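Local coordinates for protein cytosol aminopeptidase (Staphylococcus aureus subsp. aureus, PDB 3KZW) that probably removes amino-terminal residues from peptides as a metal-dependent leucine aminopeptidase of the cytosol, at residues A[434-444]-A[463-471]; A[219-227]-A[307-318]. One frame throughout, in Å; residues are numbered along the deposited sequence.

Interaction 1 (A[434-444]-A[463-471]); sequences LPITATERASI and LFAASFVTH. With NA (sodium ion), chain R.
F464 carries its ring opposite its own backbone N (chi1 -177°), while I444 sets its CG2 methyl opposite the carbonyl carbon, and the two meet in a CH-pi contact. I444 CG2 lies 3.8 Å from the centroid of the F464 ring and only 16° off the ring normal, though somewhat toward the rim. S443 OG comes to the edge of that ring, 3.4 Å from F464 CD2. The H471 imidazole, near I444 CD1, is hydrogen-bonded to E357. S467 OG gives a weak hydrogen bond of 3.0 Å to E440 O. The short axes of 438-443 and 463-470 approach to 8.7 Å and cross at -64°. Helix 461-470 packs on the sheet of the catalytic domain, with L463 and A466 on F409 of strand 406-411 and A466 also on H480 of strand 478-482. T437 and E440 form a capping box at the start of the first helix. E440 OE1 takes both T437 N and T437 OG1, the latter at 2.6 Å, which holds the carboxylate in place. E440 OE2 makes a salt bridge to K405 of the second subunit, so this cap also lies at a subunit interface. L463 crosses the bent E440 side chain and sends CD2 to L434 CB, 3.8 Å away. I436 CD1 meets T470 OG1 tip to tip. T470 O binds a sodium ion at 2.5 Å, together with G474 O and two waters.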
loop_
_atom_site.group_PDB
_atom_site.type_symbol
_atom_site.label_atom_id
_atom_site.label_comp_id
_atom_site.label_asym_id
_atom_site.label_seq_id
_atom_site.Cartn_x
_atom_site.Cartn_y
_atom_site.Cartn_z
ATOM N N LEU A 434 7.478 -8.441 -29.279
ATOM C CA LEU A 434 8.356 -7.766 -28.331
ATOM C C LEU A 434 9.749 -8.389 -28.449
ATOM O O LEU A 434 9.871 -9.565 -28.797
ATOM C CB LEU A 434 7.811 -7.893 -26.906
ATOM C CG LEU A 434 6.478 -7.220 -26.567
ATOM C CD1 LEU A 434 6.089 -7.526 -25.136
ATOM C CD2 LEU A 434 6.540 -5.720 -26.785
ATOM N N PRO A 435 10.809 -7.608 -28.166
ATOM C CA PRO A 435 12.163 -8.083 -28.453
ATOM C C PRO A 435 12.825 -8.902 -27.340
ATOM O O PRO A 435 12.447 -8.791 -26.174
ATOM C CB PRO A 435 12.937 -6.784 -28.662
ATOM C CG PRO A 435 12.252 -5.798 -27.787
ATOM C CD PRO A 435 10.812 -6.226 -27.651
ATOM N N ILE A 436 13.796 -9.729 -27.725
ATOM C CA ILE A 436 14.742 -10.337 -26.792
ATOM C C ILE A 436 16.131 -9.859 -27.202
ATOM O O ILE A 436 16.646 -10.257 -28.252
ATOM C CB ILE A 436 14.703 -11.884 -26.818
ATOM C CG1 ILE A 436 13.284 -12.407 -26.579
ATOM C CG2 ILE A 436 15.663 -12.455 -25.781
ATOM C CD1 ILE A 436 13.104 -13.885 -26.902
ATOM N N THR A 437 16.731 -9.000 -26.381
ATOM C CA THR A 437 18.032 -8.413 -26.702
ATOM C C THR A 437 19.168 -9.016 -25.875
ATOM O O THR A 437 18.945 -9.905 -25.050
ATOM C CB THR A 437 18.030 -6.876 -26.531
ATOM O OG1 THR A 437 17.991 -6.544 -25.138
ATOM C CG2 THR A 437 16.842 -6.244 -27.251
ATOM N N ALA A 438 20.384 -8.522 -26.106
ATOM C CA ALA A 438 21.567 -8.941 -25.358
ATOM C C ALA A 438 21.398 -8.718 -23.855
ATOM O O ALA A 438 21.915 -9.493 -23.048
ATOM C CB ALA A 438 22.798 -8.215 -25.873
ATOM N N THR A 439 20.670 -7.661 -23.494
ATOM C CA THR A 439 20.355 -7.341 -22.103
ATOM C C THR A 439 19.682 -8.516 -21.395
ATOM O O THR A 439 20.119 -8.932 -20.320
ATOM C CB THR A 439 19.456 -6.082 -22.014
ATOM O OG1 THR A 439 20.151 -4.961 -22.571
ATOM C CG2 THR A 439 19.074 -5.767 -20.566
ATOM N N GLU A 440 18.627 -9.045 -22.013
ATOM C CA GLU A 440 17.838 -10.129 -21.432
ATOM C C GLU A 440 18.589 -11.454 -21.441
ATOM O O GLU A 440 18.484 -12.236 -20.495
ATOM C CB GLU A 440 16.498 -10.276 -22.155
ATOM C CG GLU A 440 15.479 -9.211 -21.800
ATOM C CD GLU A 440 15.773 -7.863 -22.434
ATOM O OE1 GLU A 440 16.319 -7.827 -23.560
ATOM O OE2 GLU A 440 15.452 -6.836 -21.803
ATOM N N ARG A 441 19.344 -11.700 -22.509
ATOM C CA ARG A 441 20.176 -12.900 -22.618
ATOM C C ARG A 441 21.254 -12.956 -21.533
ATOM O O ARG A 441 21.646 -14.040 -21.093
ATOM C CB ARG A 441 20.800 -13.008 -24.015
ATOM C CG ARG A 441 20.031 -13.927 -24.948
ATOM C CD ARG A 441 20.615 -13.963 -26.352
ATOM N NE ARG A 441 19.935 -13.031 -27.249
ATOM C CZ ARG A 441 20.500 -11.960 -27.797
ATOM N NH1 ARG A 441 21.774 -11.673 -27.562
ATOM N NH2 ARG A 441 19.787 -11.177 -28.592
ATOM N N ALA A 442 21.714 -11.785 -21.101
ATOM C CA ALA A 442 22.712 -11.680 -20.043
ATOM C C ALA A 442 22.095 -11.725 -18.647
ATOM O O ALA A 442 22.657 -12.342 -17.742
ATOM C CB ALA A 442 23.534 -10.414 -20.214
ATOM N N SER A 443 20.942 -11.079 -18.474
ATOM C CA SER A 443 20.356 -10.906 -17.145
ATOM C C SER A 443 19.731 -12.170 -16.555
ATOM O O SER A 443 19.547 -12.258 -15.337
ATOM C CB SER A 443 19.362 -9.740 -17.121
ATOM O OG SER A 443 18.224 -10.023 -17.910
ATOM N N ILE A 444 19.419 -13.151 -17.404
ATOM C CA ILE A 444 18.920 -14.446 -16.918
ATOM C C ILE A 444 20.030 -15.237 -16.228
ATOM O O ILE A 444 19.771 -16.230 -15.548
ATOM C CB ILE A 444 18.250 -15.309 -18.030
ATOM C CG1 ILE A 444 19.230 -15.608 -19.173
ATOM C CG2 ILE A 444 16.968 -14.641 -18.538
ATOM C CD1 ILE A 444 18.807 -16.759 -20.065
ATOM N N LEU A 463 10.086 -9.492 -21.289
ATOM C CA LEU A 463 11.231 -9.798 -22.144
ATOM C C LEU A 463 12.174 -10.779 -21.445
ATOM O O LEU A 463 12.715 -11.690 -22.075
ATOM C CB LEU A 463 11.988 -8.521 -22.539
ATOM C CG LEU A 463 11.260 -7.228 -22.926
ATOM C CD1 LEU A 463 12.283 -6.183 -23.317
ATOM C CD2 LEU A 463 10.252 -7.427 -24.050
ATOM N N PHE A 464 12.353 -10.583 -20.138
ATOM C CA PHE A 464 13.156 -11.480 -19.310
ATOM C C PHE A 464 12.596 -12.903 -19.323
ATOM O O PHE A 464 13.332 -13.862 -19.556
ATOM C CB PHE A 464 13.229 -10.957 -17.870
ATOM C CG PHE A 464 14.101 -11.784 -16.963
ATOM C CD1 PHE A 464 13.605 -12.928 -16.350
ATOM C CD2 PHE A 464 15.417 -11.417 -16.721
ATOM C CE1 PHE A 464 14.407 -13.695 -15.518
ATOM C CE2 PHE A 464 16.226 -12.178 -15.883
ATOM C CZ PHE A 464 15.720 -13.319 -15.284
ATOM N N ALA A 465 11.294 -13.029 -19.066
ATOM C CA ALA A 465 10.619 -14.325 -19.067
ATOM C C ALA A 465 10.798 -15.062 -20.396
ATOM O O ALA A 465 11.065 -16.266 -20.417
ATOM C CB ALA A 465 9.148 -14.148 -18.749
ATOM N N ALA A 466 10.659 -14.325 -21.497
ATOM C CA ALA A 466 10.820 -14.878 -22.838
ATOM C C ALA A 466 12.246 -15.376 -23.062
ATOM O O ALA A 466 12.455 -16.455 -23.618
ATOM C CB ALA A 466 10.449 -13.839 -23.881
ATOM N N SER A 467 13.214 -14.579 -22.615
ATOM C CA SER A 467 14.627 -14.936 -22.693
ATOM C C SER A 467 14.918 -16.210 -21.906
ATOM O O SER A 467 15.695 -17.055 -22.348
ATOM C CB SER A 467 15.493 -13.793 -22.165
ATOM O OG SER A 467 16.872 -14.112 -22.247
ATOM N N PHE A 468 14.281 -16.340 -20.746
ATOM C CA PHE A 468 14.448 -17.512 -19.892
ATOM C C PHE A 468 13.927 -18.781 -20.566
ATOM O O PHE A 468 14.615 -19.802 -20.584
ATOM C CB PHE A 468 13.758 -17.298 -18.543
ATOM C CG PHE A 468 14.074 -18.356 -17.523
ATOM C CD1 PHE A 468 13.307 -19.513 -17.439
ATOM C CD2 PHE A 468 15.131 -18.192 -16.637
ATOM C CE1 PHE A 468 13.592 -20.497 -16.492
ATOM C CE2 PHE A 468 15.425 -19.165 -15.686
ATOM C CZ PHE A 468 14.654 -20.321 -15.615
ATOM N N VAL A 469 12.720 -18.704 -21.119
ATOM C CA VAL A 469 12.088 -19.841 -21.790
ATOM C C VAL A 469 12.829 -20.242 -23.072
ATOM O O VAL A 469 13.112 -21.423 -23.277
ATOM C CB VAL A 469 10.588 -19.567 -22.075
ATOM C CG1 VAL A 469 9.965 -20.690 -22.895
ATOM C CG2 VAL A 469 9.828 -19.386 -20.770
ATOM N N THR A 470 13.161 -19.258 -23.912
ATOM C CA THR A 470 13.787 -19.522 -25.216
ATOM C C THR A 470 15.241 -19.971 -25.112
ATOM O O THR A 470 15.828 -20.422 -26.101
ATOM C CB THR A 470 13.696 -18.310 -26.165
ATOM O OG1 THR A 470 14.233 -17.151 -25.517
ATOM C CG2 THR A 470 12.247 -18.047 -26.567
ATOM N N HIS A 471 15.819 -19.841 -23.919
ATOM C CA HIS A 471 17.183 -20.295 -23.649
ATOM C C HIS A 471 17.304 -21.808 -23.800
ATOM O O HIS A 471 18.327 -22.310 -24.254
ATOM C CB HIS A 471 17.607 -19.872 -22.240
ATOM C CG HIS A 471 18.913 -20.457 -21.789
ATOM N ND1 HIS A 471 20.134 -19.924 -22.145
ATOM C CD2 HIS A 471 19.186 -21.522 -20.996
ATOM C CE1 HIS A 471 21.101 -20.638 -21.597
ATOM N NE2 HIS A 471 20.553 -21.614 -20.896
HETATM NA NA NA R . 17.305 -20.069 -28.024
HETATM O O HOH W 1 19.254 -19.574 -26.730
HETATM O O HOH W 2 16.178 -20.905 -29.849
#

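Interaction 2 (A[219-227]-A[307-318]); sequences FAEDIVNHF and MCGAANVVGIIE
Helices 219-226 and 308-318 run almost exactly parallel, 5° apart, with axes 12.5 Å from each other, and large side chains bridge the gap. At one end the F219 ring reaches across to the start of the second helix. Its edge faces A310, with CE2 3.9 Å from A310 CB. One face is met by the CE methyl of M307, which lies 4.0 Å from F219 CZ at the end of a chain bent at chi2 and chi3. Further along, I223 CD1 touches V314 CG2 at 4.0 Å. F227 CE2 approaches the other methyl of the same valine, V314 CG1, at 4.1 Å. The polar link is at the far end. H226 extends opposite its backbone N (chi1 177°), and NE2 donates to E318 OE1 at 2.8 Å. The acceptor lies near the imidazole plane, but the donor stands 66° out of the carboxylate plane. H226 also turns its CD2 edge onto the face of F227, over the ring centre, while bonding to the glutamate. E318 OE2 has a long, weak ion pair with R322. Beneath the pair lies the sheet of the catalytic domain: I223 and V314 both touch L333 of strand 328-338, and F227 packs on V234 of strand 233-237. Helix 188-208 adjoins both helices, with L202 against H226 and S199 against E318.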
loop_
_atom_site.group_PDB
_atom_site.type_symbol
_atom_site.label_atom_id
_atom_site.label_comp_id
_atom_site.label_asym_id
_atom_site.label_seq_id
_atom_site.Cartn_x
_atom_site.Cartn_y
_atom_site.Cartn_z
ATOM N N PHE A 219 -6.459 -33.882 -15.449
ATOM C CA PHE A 219 -6.238 -33.208 -16.725
ATOM C C PHE A 219 -5.557 -34.149 -17.711
ATOM O O PHE A 219 -5.981 -34.251 -18.862
ATOM C CB PHE A 219 -5.416 -31.930 -16.522
ATOM C CG PHE A 219 -5.241 -31.097 -17.770
ATOM C CD1 PHE A 219 -6.273 -30.959 -18.697
ATOM C CD2 PHE A 219 -4.047 -30.422 -18.002
ATOM C CE1 PHE A 219 -6.104 -30.184 -19.843
ATOM C CE2 PHE A 219 -3.875 -29.639 -19.140
ATOM C CZ PHE A 219 -4.904 -29.522 -20.060
ATOM N N ALA A 220 -4.519 -34.846 -17.245
ATOM C CA ALA A 220 -3.827 -35.861 -18.041
ATOM C C ALA A 220 -4.767 -37.004 -18.428
ATOM O O ALA A 220 -4.806 -37.409 -19.589
ATOM C CB ALA A 220 -2.616 -36.397 -17.291
ATOM N N GLU A 221 -5.529 -37.499 -17.453
ATOM C CA GLU A 221 -6.483 -38.586 -17.665
ATOM C C GLU A 221 -7.561 -38.226 -18.686
ATOM O O GLU A 221 -7.960 -39.069 -19.494
ATOM C CB GLU A 221 -7.132 -38.999 -16.340
ATOM C CG GLU A 221 -6.206 -39.768 -15.405
ATOM C CD GLU A 221 -6.768 -39.934 -13.998
ATOM O OE1 GLU A 221 -7.884 -39.438 -13.717
ATOM O OE2 GLU A 221 -6.079 -40.569 -13.168
ATOM N N ASP A 222 -8.023 -36.976 -18.646
ATOM C CA ASP A 222 -9.041 -36.494 -19.579
ATOM C C ASP A 222 -8.519 -36.432 -21.014
ATOM O O ASP A 222 -9.257 -36.726 -21.956
ATOM C CB ASP A 222 -9.574 -35.122 -19.151
ATOM C CG ASP A 222 -10.577 -35.203 -18.004
ATOM O OD1 ASP A 222 -10.770 -36.301 -17.423
ATOM O OD2 ASP A 222 -11.175 -34.153 -17.678
ATOM N N ILE A 223 -7.252 -36.052 -21.168
ATOM C CA ILE A 223 -6.607 -35.990 -22.480
ATOM C C ILE A 223 -6.442 -37.397 -23.072
ATOM O O ILE A 223 -6.701 -37.606 -24.260
ATOM C CB ILE A 223 -5.253 -35.228 -22.420
ATOM C CG1 ILE A 223 -5.487 -33.757 -22.074
ATOM C CG2 ILE A 223 -4.505 -35.322 -23.747
ATOM C CD1 ILE A 223 -4.266 -33.040 -21.514
ATOM N N VAL A 224 -6.031 -38.350 -22.234
ATOM C CA VAL A 224 -5.918 -39.756 -22.634
ATOM C C VAL A 224 -7.260 -40.285 -23.142
ATOM O O VAL A 224 -7.338 -40.839 -24.240
ATOM C CB VAL A 224 -5.399 -40.649 -21.473
ATOM C CG1 VAL A 224 -5.503 -42.129 -21.821
ATOM C CG2 VAL A 224 -3.971 -40.298 -21.126
ATOM N N ASN A 225 -8.311 -40.094 -22.345
ATOM C CA ASN A 225 -9.650 -40.579 -22.682
ATOM C C ASN A 225 -10.241 -39.925 -23.929
ATOM O O ASN A 225 -10.969 -40.571 -24.685
ATOM C CB ASN A 225 -10.604 -40.418 -21.494
ATOM C CG ASN A 225 -10.275 -41.361 -20.343
ATOM O OD1 ASN A 225 -9.737 -42.453 -20.546
ATOM N ND2 ASN A 225 -10.610 -40.943 -19.124
ATOM N N HIS A 226 -9.919 -38.650 -24.140
ATOM C CA HIS A 226 -10.417 -37.910 -25.293
ATOM C C HIS A 226 -9.839 -38.428 -26.609
ATOM O O HIS A 226 -10.570 -38.589 -27.587
ATOM C CB HIS A 226 -10.144 -36.413 -25.147
ATOM C CG HIS A 226 -10.561 -35.612 -26.338
ATOM N ND1 HIS A 226 -11.870 -35.253 -26.573
ATOM C CD2 HIS A 226 -9.843 -35.112 -27.372
ATOM C CE1 HIS A 226 -11.941 -34.563 -27.697
ATOM N NE2 HIS A 226 -10.725 -34.463 -28.201
ATOM N N PHE A 227 -8.534 -38.687 -26.626
ATOM C CA PHE A 227 -7.847 -39.149 -27.833
ATOM C C PHE A 227 -7.750 -40.672 -27.937
ATOM O O PHE A 227 -7.053 -41.195 -28.813
ATOM C CB PHE A 227 -6.443 -38.541 -27.914
ATOM C CG PHE A 227 -6.428 -37.065 -28.193
ATOM C CD1 PHE A 227 -6.919 -36.560 -29.395
ATOM C CD2 PHE A 227 -5.899 -36.178 -27.262
ATOM C CE1 PHE A 227 -6.895 -35.197 -29.659
ATOM C CE2 PHE A 227 -5.870 -34.810 -27.516
ATOM C CZ PHE A 227 -6.371 -34.319 -28.719
ATOM N N MET A 307 -3.797 -22.442 -16.964
ATOM C CA MET A 307 -3.470 -23.590 -17.810
ATOM C C MET A 307 -4.066 -23.467 -19.215
ATOM O O MET A 307 -4.087 -24.443 -19.970
ATOM C CB MET A 307 -3.881 -24.914 -17.144
ATOM C CG MET A 307 -5.245 -24.917 -16.459
ATOM S SD MET A 307 -6.655 -24.710 -17.565
ATOM C CE MET A 307 -6.599 -26.227 -18.523
ATOM N N CYS A 308 -4.538 -22.266 -19.557
ATOM C CA CYS A 308 -5.085 -21.973 -20.886
ATOM C C CYS A 308 -4.121 -22.345 -22.014
ATOM O O CYS A 308 -4.542 -22.842 -23.061
ATOM C CB CYS A 308 -5.470 -20.496 -20.998
ATOM S SG CYS A 308 -7.056 -20.073 -20.233
ATOM N N GLY A 309 -2.832 -22.104 -21.788
ATOM C CA GLY A 309 -1.792 -22.447 -22.753
ATOM C C GLY A 309 -1.806 -23.917 -23.124
ATOM O O GLY A 309 -1.773 -24.261 -24.305
ATOM N N ALA A 310 -1.868 -24.781 -22.111
ATOM C CA ALA A 310 -1.951 -26.226 -22.320
ATOM C C ALA A 310 -3.258 -26.620 -23.002
ATOM O O ALA A 310 -3.261 -27.440 -23.925
ATOM C CB ALA A 310 -1.796 -26.961 -21.011
ATOM N N ALA A 311 -4.357 -26.019 -22.548
ATOM C CA ALA A 311 -5.680 -26.275 -23.108
ATOM C C ALA A 311 -5.743 -25.933 -24.595
ATOM O O ALA A 311 -6.292 -26.697 -25.392
ATOM C CB ALA A 311 -6.741 -25.505 -22.335
ATOM N N ASN A 312 -5.164 -24.793 -24.960
ATOM C CA ASN A 312 -5.159 -24.335 -26.346
ATOM C C ASN A 312 -4.279 -25.185 -27.274
ATOM O O ASN A 312 -4.577 -25.316 -28.463
ATOM C CB ASN A 312 -4.789 -22.847 -26.424
ATOM C CG ASN A 312 -5.864 -21.941 -25.826
ATOM O OD1 ASN A 312 -6.869 -22.413 -25.289
ATOM N ND2 ASN A 312 -5.654 -20.635 -25.920
ATOM N N VAL A 313 -3.209 -25.763 -26.726
ATOM C CA VAL A 313 -2.377 -26.716 -27.466
ATOM C C VAL A 313 -3.190 -27.968 -27.798
ATOM O O VAL A 313 -3.157 -28.451 -28.929
ATOM C CB VAL A 313 -1.075 -27.080 -26.697
ATOM C CG1 VAL A 313 -0.377 -28.285 -27.320
ATOM C CG2 VAL A 313 -0.125 -25.888 -26.662
ATOM N N VAL A 314 -3.926 -28.474 -26.809
ATOM C CA VAL A 314 -4.828 -29.612 -26.999
ATOM C C VAL A 314 -5.857 -29.298 -28.087
ATOM O O VAL A 314 -6.140 -30.140 -28.938
ATOM C CB VAL A 314 -5.535 -30.020 -25.671
ATOM C CG1 VAL A 314 -6.570 -31.114 -25.910
ATOM C CG2 VAL A 314 -4.518 -30.485 -24.644
ATOM N N GLY A 315 -6.392 -28.078 -28.063
ATOM C CA GLY A 315 -7.348 -27.618 -29.069
ATOM C C GLY A 315 -6.774 -27.593 -30.473
ATOM O O GLY A 315 -7.426 -28.035 -31.422
ATOM N N ILE A 316 -5.549 -27.081 -30.598
ATOM C CA ILE A 316 -4.846 -27.010 -31.885
ATOM C C ILE A 316 -4.627 -28.405 -32.479
ATOM O O ILE A 316 -4.884 -28.628 -33.665
ATOM C CB ILE A 316 -3.501 -26.239 -31.770
ATOM C CG1 ILE A 316 -3.757 -24.756 -31.479
ATOM C CG2 ILE A 316 -2.684 -26.371 -33.046
ATOM C CD1 ILE A 316 -2.562 -24.014 -30.894
ATOM N N ILE A 317 -4.169 -29.339 -31.646
ATOM C CA ILE A 317 -3.941 -30.720 -32.075
ATOM C C ILE A 317 -5.266 -31.413 -32.423
ATOM O O ILE A 317 -5.340 -32.173 -33.395
ATOM C CB ILE A 317 -3.128 -31.515 -31.021
ATOM C CG1 ILE A 317 -1.724 -30.914 -30.880
ATOM C CG2 ILE A 317 -3.034 -32.994 -31.396
ATOM C CD1 ILE A 317 -0.971 -31.331 -29.629
ATOM N N GLU A 318 -6.309 -31.130 -31.641
ATOM C CA GLU A 318 -7.655 -31.642 -31.902
ATOM C C GLU A 318 -8.160 -31.199 -33.274
ATOM O O GLU A 318 -8.739 -32.000 -34.016
ATOM C CB GLU A 318 -8.625 -31.202 -30.795
ATOM C CG GLU A 318 -10.112 -31.468 -31.068
ATOM C CD GLU A 318 -10.510 -32.941 -30.968
ATOM O OE1 GLU A 318 -9.649 -33.793 -30.666
ATOM O OE2 GLU A 318 -11.701 -33.251 -31.187
#

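Overall arrangement
Both interactions are buried helix pairs of the catalytic domain. They share no helix, though both pack on the same mixed sheet, against different strands. Their centres are 28 Å apart and their nearest atoms about 12 Å. Interaction 2 lies closer to the middle of the chain, and no other subunit touches its segments. Its helices are parallel and widely spaced, mostly apolar in contact, with one His-carboxylate bond at the end. Interaction 1 lies further out. Its helices cross steeply and more closely, and it buries more surface, 629 Å² against 377 Å². Its polar chemistry is more varied, combining a helix cap, a salt bridge to a second subunit and a bound sodium ion.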